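Side-chain contact in putative hemoglobin-like oxygen-binding protein (Pseudoalteromonas haloplanktis, PDB 4UUR), which binds heme b and probably binds or carries oxygen, as a cold-adapted group II truncated hemoglobin of an Antarctic marine bacterium: residues A[119-123]-A[124-128]. Sequence-based numbering, arbitrary orientation. Where two conformers were deposited one is given.
Sequences LEVDN and PLLRE
The guanidinium of Arg127 has Pro124 CA 3.9 Å above one face, nearer the margin than the middle, while the carbonyls of Val121 and Asp122 lie at its edge, near the plane. NE and NH2 both turn to the same oxygen, Val121 O, each donating at 2.8 Å. The N-H...O angles of 136° and 132° mark two bent bonds sharing one acceptor. The bend of the arginine chain at chi3 (-38°) turns the group back toward this carbonyl. Val121 itself is where the chain departs from helical phi/psi at the end of helix 103-120.

The second flat group is the side-chain amide of Asn123, the N-cap residue of helix 124-141. With CG anti to the backbone N, OD1 reaches the first turn of that helix and accepts from Leu125 N at 2.9 Å, in the amide carbonyl plane, and from Leu126 N at 3.2 Å, which sits above that plane. Asn123 O in turn takes Arg127 N at 3.1 Å, so side chain and backbone of one residue together satisfy three amides of the opening turn. Val121 CG1 also packs 4.1 Å from Leu126 CD2.

The short non-helical link 121-123, the GH corner in globin terms, joins helix 103-120 to helix 124-141 at the surface, with the Val121 side chain about 14 Å from the heme; Val121 and Leu126 touch Leu28, and Leu126 and Asn123 rest against Ile27 of helix 24-27.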
loop_
_atom_site.group_PDB
_atom_site.type_symbol
_atom_site.label_atom_id
_atom_site.label_comp_id
_atom_site.label_asym_id
_atom_site.label_seq_id
_atom_site.Cartn_x
_atom_site.Cartn_y
_atom_site.Cartn_z
ATOM N N LEU A 119 1.116 -0.795 13.465
ATOM C CA LEU A 119 -0.085 -0.483 14.230
ATOM C C LEU A 119 -1.260 -1.414 13.899
ATOM O O LEU A 119 -2.140 -1.586 14.717
ATOM C CB LEU A 119 -0.485 0.972 14.043
ATOM C CG LEU A 119 0.360 1.989 14.793
ATOM C CD1 LEU A 119 0.339 3.316 14.087
ATOM C CD2 LEU A 119 -0.098 2.140 16.208
ATOM N N GLU A 120 -1.287 -2.031 12.732
ATOM C CA GLU A 120 -2.554 -2.701 12.283
ATOM C C GLU A 120 -2.488 -4.190 12.396
ATOM O O GLU A 120 -3.512 -4.849 12.416
ATOM C CB GLU A 120 -2.946 -2.321 10.826
ATOM C CG GLU A 120 -3.300 -0.846 10.638
ATOM C CD GLU A 120 -4.577 -0.424 11.397
ATOM O OE1 GLU A 120 -5.530 -1.240 11.497
ATOM O OE2 GLU A 120 -4.656 0.729 11.886
ATOM N N VAL A 121 -1.282 -4.739 12.419
ATOM C CA VAL A 121 -1.125 -6.181 12.381
ATOM C C VAL A 121 -0.553 -6.662 13.714
ATOM O O VAL A 121 0.635 -6.445 14.023
ATOM C CB VAL A 121 -0.232 -6.625 11.227
ATOM C CG1 VAL A 121 -0.325 -8.152 11.029
ATOM C CG2 VAL A 121 -0.602 -5.905 9.938
ATOM N N ASP A 122 -1.398 -7.314 14.492
ATOM C CA ASP A 122 -0.996 -7.758 15.818
ATOM C C ASP A 122 -0.233 -9.098 15.808
ATOM O O ASP A 122 0.647 -9.273 16.650
ATOM C CB ASP A 122 -2.146 -7.723 16.824
ATOM C CG ASP A 122 -3.286 -8.621 16.452
ATOM O OD1 ASP A 122 -3.039 -9.719 15.920
ATOM O OD2 ASP A 122 -4.441 -8.223 16.724
ATOM N N ASN A 123 -0.519 -9.993 14.857
ATOM C CA ASN A 123 0.317 -11.179 14.601
ATOM C C ASN A 123 1.740 -10.809 14.166
ATOM O O ASN A 123 1.906 -10.263 13.081
ATOM C CB ASN A 123 -0.321 -11.970 13.469
ATOM C CG ASN A 123 0.302 -13.324 13.267
ATOM O OD1 ASN A 123 1.499 -13.488 13.323
ATOM N ND2 ASN A 123 -0.531 -14.303 13.025
ATOM N N PRO A 124 2.781 -11.109 14.972
ATOM C CA PRO A 124 4.114 -10.619 14.531
ATOM C C PRO A 124 4.707 -11.384 13.357
ATOM O O PRO A 124 5.586 -10.888 12.685
ATOM C CB PRO A 124 4.982 -10.762 15.772
ATOM C CG PRO A 124 4.000 -10.814 16.889
ATOM C CD PRO A 124 2.827 -11.556 16.368
ATOM N N LEU A 125 4.206 -12.580 13.079
ATOM C CA LEU A 125 4.736 -13.345 11.952
ATOM C C LEU A 125 4.189 -12.752 10.652
ATOM O O LEU A 125 4.962 -12.304 9.793
ATOM C CB LEU A 125 4.393 -14.831 12.104
ATOM C CG LEU A 125 5.034 -15.536 13.321
ATOM C CD1 LEU A 125 4.750 -17.029 13.272
ATOM C CD2 LEU A 125 6.546 -15.268 13.418
ATOM N N LEU A 126 2.857 -12.718 10.535
ATOM C CA LEU A 126 2.173 -12.030 9.427
ATOM C C LEU A 126 2.754 -10.613 9.177
ATOM O O LEU A 126 3.018 -10.218 8.022
ATOM C CB LEU A 126 0.670 -11.964 9.688
ATOM C CG LEU A 126 -0.182 -11.471 8.529
ATOM C CD1 LEU A 126 -0.066 -12.324 7.287
ATOM C CD2 LEU A 126 -1.622 -11.456 8.936
ATOM N N ARG A 127 3.037 -9.891 10.253
ATOM C CA ARG A 127 3.489 -8.525 10.113
ATOM C C ARG A 127 4.801 -8.449 9.400
ATOM O O ARG A 127 4.953 -7.601 8.506
ATOM C CB ARG A 127 3.570 -7.812 11.445
ATOM C CG ARG A 127 4.068 -6.354 11.376
ATOM C CD ARG A 127 4.411 -5.833 12.785
ATOM N NE ARG A 127 3.422 -6.374 13.710
ATOM C CZ ARG A 127 3.642 -6.634 15.000
ATOM N NH1 ARG A 127 4.803 -6.324 15.534
ATOM N NH2 ARG A 127 2.669 -7.203 15.740
ATOM N N GLU A 128 5.755 -9.286 9.815
ATOM C CA GLU A 128 7.079 -9.351 9.173
ATOM C C GLU A 128 6.952 -9.926 7.753
ATOM O O GLU A 128 7.626 -9.485 6.823
ATOM C CB GLU A 128 8.055 -10.188 10.020
ATOM C CG GLU A 128 9.492 -10.242 9.509
ATOM C CD GLU A 128 10.149 -8.873 9.388
ATOM O OE1 GLU A 128 9.898 -7.981 10.222
ATOM O OE2 GLU A 128 10.936 -8.684 8.453
#